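Local structure of glucose-6-phosphate 1-dehydrogenase (Mycobacterium avium, 4LGV) at residues F194-F208 with N254-P268. The protein probably catalyses oxidation of glucose 6-phosphate to 6-phosphogluconolactone with NADP+ as the electron acceptor, the first step of the oxidative pentose phosphate pathway. Residues are numbered along the deposited sequence; the frame is centred on the assembly and turned at random.
Sequences FLGKQPVEELQYLRF and NHLLQVLALVAMEPP
Arg207 reaches from helix 200-208 to the carbonyls of Leu262 and Met265, at the C-terminal end of helix 254-264. Its CB points toward that helix. CD comes to 3.7 Å from Val263 O. There the chain bends, chi3 60°, and turns NE and CZ past the same oxygen, which lies over one guanidinium face and is hydrogen-bonded to Trp217. Phe208 CE1 covers the opposite face. At the tip, NH1 bonds Leu262 O at 2.9 Å. NH1 and NH2 also grip Met265 O end-on, each at 2.8 Å to that oxygen. Both acceptors lie near the guanidinium plane, so the bonds fix the rotation of the group. Beside it, the Phe208 ring receives Pro267 CB over one face. Farther along, Leu262 CD1 sits 3.9 Å from Val200 CG2. At the other end, Gln198 NE2 donates to His255 ND1 (3.1 Å), tilted 31° from the imidazole plane. Phe194 CB lies over one face of that imidazole, 3.5 Å from the ring centroid. Phe194 to Lys197 are the last four residues of the family's DHYLGK signature, with Phe for Tyr. The contact joins the exit from the last strand of the parallel, Rossmann-type sheet to helix 246-264.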
loop_
_atom_site.group_PDB
_atom_site.type_symbol
_atom_site.label_atom_id
_atom_site.label_comp_id
_atom_site.label_asym_id
_atom_site.label_seq_id
_atom_site.Cartn_x
_atom_site.Cartn_y
_atom_site.Cartn_z
ATOM N N PHE A 194 -23.177 -29.766 -2.037
ATOM C CA PHE A 194 -21.804 -29.239 -2.119
ATOM C C PHE A 194 -21.547 -28.056 -1.172
ATOM O O PHE A 194 -20.507 -27.987 -0.542
ATOM C CB PHE A 194 -21.426 -28.850 -3.522
ATOM C CG PHE A 194 -21.200 -30.024 -4.432
ATOM C CD1 PHE A 194 -20.186 -30.929 -4.190
ATOM C CD2 PHE A 194 -21.973 -30.210 -5.532
ATOM C CE1 PHE A 194 -19.976 -32.008 -5.029
ATOM C CE2 PHE A 194 -21.783 -31.292 -6.360
ATOM C CZ PHE A 194 -20.781 -32.197 -6.129
ATOM N N LEU A 195 -22.505 -27.158 -1.048
ATOM C CA LEU A 195 -22.376 -25.993 -0.155
ATOM C C LEU A 195 -22.205 -26.338 1.297
ATOM O O LEU A 195 -21.547 -25.628 2.019
ATOM C CB LEU A 195 -23.566 -25.026 -0.292
ATOM C CG LEU A 195 -23.235 -23.925 -1.281
ATOM C CD1 LEU A 195 -23.076 -24.510 -2.675
ATOM C CD2 LEU A 195 -24.339 -22.884 -1.254
ATOM N N GLY A 196 -22.751 -27.486 1.701
ATOM C CA GLY A 196 -22.561 -28.025 3.039
ATOM C C GLY A 196 -21.140 -28.316 3.381
ATOM O O GLY A 196 -20.834 -28.493 4.551
ATOM N N LYS A 197 -20.254 -28.372 2.379
ATOM C CA LYS A 197 -18.824 -28.573 2.601
ATOM C C LYS A 197 -18.075 -27.286 2.820
ATOM O O LYS A 197 -16.874 -27.304 3.074
ATOM C CB LYS A 197 -18.184 -29.244 1.373
ATOM C CG LYS A 197 -18.669 -30.647 1.097
ATOM C CD LYS A 197 -18.097 -31.220 -0.216
ATOM C CE LYS A 197 -18.289 -32.732 -0.304
ATOM N NZ LYS A 197 -17.401 -33.402 0.711
ATOM N N GLN A 198 -18.719 -26.162 2.614
ATOM C CA GLN A 198 -17.996 -24.923 2.613
ATOM C C GLN A 198 -17.743 -24.420 4.028
ATOM O O GLN A 198 -18.679 -24.271 4.815
ATOM C CB GLN A 198 -18.749 -23.876 1.812
ATOM C CG GLN A 198 -18.545 -24.099 0.329
ATOM C CD GLN A 198 -19.109 -22.994 -0.536
ATOM O OE1 GLN A 198 -19.119 -21.845 -0.138
ATOM N NE2 GLN A 198 -19.525 -23.342 -1.765
ATOM N N PRO A 199 -16.476 -24.122 4.340
ATOM C CA PRO A 199 -16.127 -23.587 5.632
ATOM C C PRO A 199 -16.312 -22.083 5.649
ATOM O O PRO A 199 -15.313 -21.329 5.689
ATOM C CB PRO A 199 -14.648 -23.986 5.761
ATOM C CG PRO A 199 -14.115 -23.976 4.381
ATOM C CD PRO A 199 -15.286 -24.347 3.503
ATOM N N VAL A 200 -17.576 -21.658 5.607
ATOM C CA VAL A 200 -17.968 -20.264 5.435
ATOM C C VAL A 200 -17.431 -19.370 6.570
ATOM O O VAL A 200 -16.803 -18.337 6.311
ATOM C CB VAL A 200 -19.498 -20.129 5.294
ATOM C CG1 VAL A 200 -19.940 -18.672 5.239
ATOM C CG2 VAL A 200 -19.978 -20.803 4.012
ATOM N N GLU A 201 -17.664 -19.757 7.815
ATOM C CA GLU A 201 -17.229 -18.930 8.937
ATOM C C GLU A 201 -15.740 -18.942 9.074
ATOM O O GLU A 201 -15.129 -17.898 9.354
ATOM C CB GLU A 201 -17.840 -19.374 10.258
ATOM C CG GLU A 201 -19.292 -18.959 10.431
ATOM C CD GLU A 201 -19.922 -19.528 11.714
ATOM O OE1 GLU A 201 -19.177 -19.929 12.667
ATOM O OE2 GLU A 201 -21.172 -19.578 11.754
ATOM N N GLU A 202 -15.131 -20.105 8.836
ATOM C CA GLU A 202 -13.711 -20.292 9.107
ATOM C C GLU A 202 -12.839 -19.636 8.073
ATOM O O GLU A 202 -11.791 -19.124 8.354
ATOM C CB GLU A 202 -13.389 -21.782 9.212
ATOM C CG GLU A 202 -14.198 -22.505 10.294
ATOM C CD GLU A 202 -15.521 -23.128 9.807
ATOM O OE1 GLU A 202 -16.016 -22.782 8.720
ATOM O OE2 GLU A 202 -16.046 -24.031 10.491
ATOM N N LEU A 203 -13.292 -19.618 6.835
ATOM C CA LEU A 203 -12.560 -18.925 5.798
ATOM C C LEU A 203 -12.655 -17.391 5.953
ATOM O O LEU A 203 -11.696 -16.645 5.681
ATOM C CB LEU A 203 -13.151 -19.364 4.482
ATOM C CG LEU A 203 -12.501 -18.924 3.211
ATOM C CD1 LEU A 203 -10.990 -19.064 3.307
ATOM C CD2 LEU A 203 -13.006 -19.806 2.104
ATOM N N GLN A 204 -13.818 -16.900 6.420
ATOM C CA GLN A 204 -13.918 -15.503 6.748
ATOM C C GLN A 204 -12.965 -15.148 7.864
ATOM O O GLN A 204 -12.300 -14.115 7.825
ATOM C CB GLN A 204 -15.339 -15.109 7.107
ATOM C CG GLN A 204 -16.234 -15.076 5.910
ATOM C CD GLN A 204 -17.627 -14.694 6.302
ATOM O OE1 GLN A 204 -17.961 -13.505 6.384
ATOM N NE2 GLN A 204 -18.478 -15.699 6.522
ATOM N N TYR A 205 -12.889 -15.993 8.875
ATOM C CA TYR A 205 -12.028 -15.669 10.011
ATOM C C TYR A 205 -10.610 -15.636 9.527
ATOM O O TYR A 205 -9.826 -14.775 9.905
ATOM C CB TYR A 205 -12.237 -16.679 11.152
ATOM C CG TYR A 205 -11.424 -16.387 12.358
ATOM C CD1 TYR A 205 -11.858 -15.499 13.334
ATOM C CD2 TYR A 205 -10.179 -17.006 12.550
ATOM C CE1 TYR A 205 -11.067 -15.252 14.481
ATOM C CE2 TYR A 205 -9.405 -16.783 13.684
ATOM C CZ TYR A 205 -9.832 -15.897 14.639
ATOM O OH TYR A 205 -9.016 -15.679 15.759
ATOM N N LEU A 206 -10.261 -16.617 8.681
ATOM C CA LEU A 206 -8.891 -16.728 8.180
ATOM C C LEU A 206 -8.482 -15.438 7.508
ATOM O O LEU A 206 -7.417 -14.891 7.748
ATOM C CB LEU A 206 -8.807 -17.897 7.237
ATOM C CG LEU A 206 -7.487 -18.180 6.534
ATOM C CD1 LEU A 206 -7.384 -19.627 6.164
ATOM C CD2 LEU A 206 -7.402 -17.413 5.252
ATOM N N ARG A 207 -9.382 -14.912 6.696
ATOM C CA ARG A 207 -9.121 -13.716 5.879
ATOM C C ARG A 207 -9.202 -12.410 6.619
ATOM O O ARG A 207 -8.484 -11.452 6.307
ATOM C CB ARG A 207 -10.193 -13.596 4.766
ATOM C CG ARG A 207 -9.986 -14.473 3.577
ATOM C CD ARG A 207 -10.977 -14.099 2.450
ATOM N NE ARG A 207 -10.794 -12.726 2.027
ATOM C CZ ARG A 207 -11.704 -11.973 1.440
ATOM N NH1 ARG A 207 -12.894 -12.451 1.123
ATOM N NH2 ARG A 207 -11.419 -10.706 1.147
ATOM N N PHE A 208 -10.094 -12.332 7.572
ATOM C CA PHE A 208 -10.478 -11.037 8.120
ATOM C C PHE A 208 -9.914 -10.808 9.465
ATOM O O PHE A 208 -9.974 -9.668 9.960
ATOM C CB PHE A 208 -12.029 -10.891 8.172
ATOM C CG PHE A 208 -12.727 -11.014 6.836
ATOM C CD1 PHE A 208 -12.131 -10.625 5.690
ATOM C CD2 PHE A 208 -14.043 -11.449 6.755
ATOM C CE1 PHE A 208 -12.779 -10.704 4.436
ATOM C CE2 PHE A 208 -14.703 -11.579 5.522
ATOM C CZ PHE A 208 -14.074 -11.205 4.357
ATOM N N ASN A 254 -23.089 -22.915 -8.947
ATOM C CA ASN A 254 -23.410 -22.602 -7.549
ATOM C C ASN A 254 -22.173 -22.807 -6.661
ATOM O O ASN A 254 -21.610 -21.850 -6.163
ATOM C CB ASN A 254 -24.605 -23.445 -7.071
ATOM C CG ASN A 254 -25.250 -22.901 -5.827
ATOM O OD1 ASN A 254 -25.264 -21.708 -5.616
ATOM N ND2 ASN A 254 -25.779 -23.775 -4.987
ATOM N N HIS A 255 -21.732 -24.051 -6.500
ATOM C CA HIS A 255 -20.669 -24.380 -5.529
ATOM C C HIS A 255 -19.382 -23.584 -5.709
ATOM O O HIS A 255 -18.963 -22.850 -4.797
ATOM C CB HIS A 255 -20.377 -25.884 -5.587
ATOM C CG HIS A 255 -19.354 -26.366 -4.601
ATOM N ND1 HIS A 255 -19.355 -25.987 -3.283
ATOM C CD2 HIS A 255 -18.318 -27.240 -4.734
ATOM C CE1 HIS A 255 -18.346 -26.571 -2.650
ATOM N NE2 HIS A 255 -17.714 -27.354 -3.501
ATOM N N LEU A 256 -18.751 -23.713 -6.871
ATOM C CA LEU A 256 -17.429 -23.160 -7.039
ATOM C C LEU A 256 -17.459 -21.649 -7.147
ATOM O O LEU A 256 -16.570 -20.986 -6.635
ATOM C CB LEU A 256 -16.703 -23.789 -8.225
ATOM C CG LEU A 256 -16.313 -25.235 -8.074
ATOM C CD1 LEU A 256 -15.530 -25.764 -9.279
ATOM C CD2 LEU A 256 -15.482 -25.454 -6.829
ATOM N N LEU A 257 -18.463 -21.098 -7.826
ATOM C CA LEU A 257 -18.603 -19.634 -7.852
ATOM C C LEU A 257 -18.901 -19.072 -6.469
ATOM O O LEU A 257 -18.433 -17.997 -6.115
ATOM C CB LEU A 257 -19.670 -19.218 -8.852
ATOM C CG LEU A 257 -19.231 -19.337 -10.324
ATOM C CD1 LEU A 257 -20.376 -18.984 -11.264
ATOM C CD2 LEU A 257 -18.064 -18.411 -10.588
ATOM N N GLN A 258 -19.614 -19.812 -5.653
ATOM C CA GLN A 258 -19.841 -19.369 -4.262
ATOM C C GLN A 258 -18.524 -19.389 -3.465
ATOM O O GLN A 258 -18.298 -18.535 -2.646
ATOM C CB GLN A 258 -20.897 -20.250 -3.575
ATOM C CG GLN A 258 -22.323 -19.963 -4.053
ATOM C CD GLN A 258 -23.022 -18.923 -3.212
ATOM O OE1 GLN A 258 -22.847 -18.868 -1.981
ATOM N NE2 GLN A 258 -23.838 -18.093 -3.855
ATOM N N VAL A 259 -17.698 -20.402 -3.715
ATOM C CA VAL A 259 -16.381 -20.512 -3.079
ATOM C C VAL A 259 -15.488 -19.317 -3.497
ATOM O O VAL A 259 -14.887 -18.671 -2.651
ATOM C CB VAL A 259 -15.662 -21.810 -3.436
ATOM C CG1 VAL A 259 -14.181 -21.737 -3.125
ATOM C CG2 VAL A 259 -16.240 -22.954 -2.632
ATOM N N LEU A 260 -15.489 -19.020 -4.791
ATOM C CA LEU A 260 -14.768 -17.866 -5.283
ATOM C C LEU A 260 -15.233 -16.604 -4.577
ATOM O O LEU A 260 -14.426 -15.793 -4.129
ATOM C CB LEU A 260 -14.948 -17.763 -6.793
ATOM C CG LEU A 260 -14.378 -16.501 -7.398
ATOM C CD1 LEU A 260 -12.877 -16.436 -7.110
ATOM C CD2 LEU A 260 -14.601 -16.477 -8.883
ATOM N N ALA A 261 -16.540 -16.437 -4.458
ATOM C CA ALA A 261 -17.072 -15.234 -3.833
ATOM C C ALA A 261 -16.635 -15.080 -2.398
ATOM O O ALA A 261 -16.314 -13.980 -1.945
ATOM C CB ALA A 261 -18.584 -15.197 -3.923
ATOM N N LEU A 262 -16.589 -16.194 -1.674
ATOM C CA LEU A 262 -16.125 -16.152 -0.293
ATOM C C LEU A 262 -14.672 -15.692 -0.243
ATOM O O LEU A 262 -14.275 -14.989 0.668
ATOM C CB LEU A 262 -16.227 -17.519 0.348
ATOM C CG LEU A 262 -17.613 -17.948 0.731
ATOM C CD1 LEU A 262 -17.617 -19.368 1.294
ATOM C CD2 LEU A 262 -18.239 -17.033 1.762
ATOM N N VAL A 263 -13.878 -16.151 -1.207
ATOM C CA VAL A 263 -12.460 -15.854 -1.258
ATOM C C VAL A 263 -12.255 -14.404 -1.656
ATOM O O VAL A 263 -11.324 -13.775 -1.194
ATOM C CB VAL A 263 -11.745 -16.786 -2.281
ATOM C CG1 VAL A 263 -10.349 -16.299 -2.583
ATOM C CG2 VAL A 263 -11.647 -18.188 -1.705
ATOM N N ALA A 264 -13.132 -13.892 -2.510
ATOM C CA ALA A 264 -12.926 -12.587 -3.160
ATOM C C ALA A 264 -13.709 -11.406 -2.595
ATOM O O ALA A 264 -13.353 -10.247 -2.834
ATOM C CB ALA A 264 -13.231 -12.721 -4.594
ATOM N N MET A 265 -14.756 -11.672 -1.829
ATOM C CA MET A 265 -15.654 -10.599 -1.366
ATOM C C MET A 265 -14.995 -9.635 -0.408
ATOM O O MET A 265 -14.040 -9.991 0.316
ATOM C CB MET A 265 -16.878 -11.170 -0.672
ATOM C CG MET A 265 -16.577 -11.957 0.579
ATOM S SD MET A 265 -18.001 -12.774 1.299
ATOM C CE MET A 265 -17.221 -13.379 2.793
ATOM N N GLU A 266 -15.561 -8.425 -0.398
ATOM C CA GLU A 266 -15.304 -7.453 0.639
ATOM C C GLU A 266 -15.904 -7.973 1.959
ATOM O O GLU A 266 -16.860 -8.746 1.960
ATOM C CB GLU A 266 -15.921 -6.092 0.287
ATOM C CG GLU A 266 -15.418 -5.533 -1.019
ATOM C CD GLU A 266 -13.918 -5.303 -1.049
ATOM O OE1 GLU A 266 -13.368 -4.782 -0.042
ATOM O OE2 GLU A 266 -13.275 -5.589 -2.086
ATOM N N PRO A 267 -15.362 -7.510 3.088
ATOM C CA PRO A 267 -15.889 -7.957 4.348
ATOM C C PRO A 267 -17.313 -7.479 4.599
ATOM O O PRO A 267 -17.583 -6.326 4.451
ATOM C CB PRO A 267 -14.936 -7.305 5.388
ATOM C CG PRO A 267 -14.277 -6.199 4.664
ATOM C CD PRO A 267 -14.200 -6.604 3.240
ATOM N N PRO A 268 -18.211 -8.357 5.021
ATOM C CA PRO A 268 -19.541 -7.933 5.464
ATOM C C PRO A 268 -19.526 -6.921 6.561
ATOM O O PRO A 268 -18.649 -6.962 7.417
ATOM C CB PRO A 268 -20.179 -9.252 6.025
ATOM C CG PRO A 268 -19.399 -10.360 5.360
ATOM C CD PRO A 268 -18.003 -9.811 5.160
#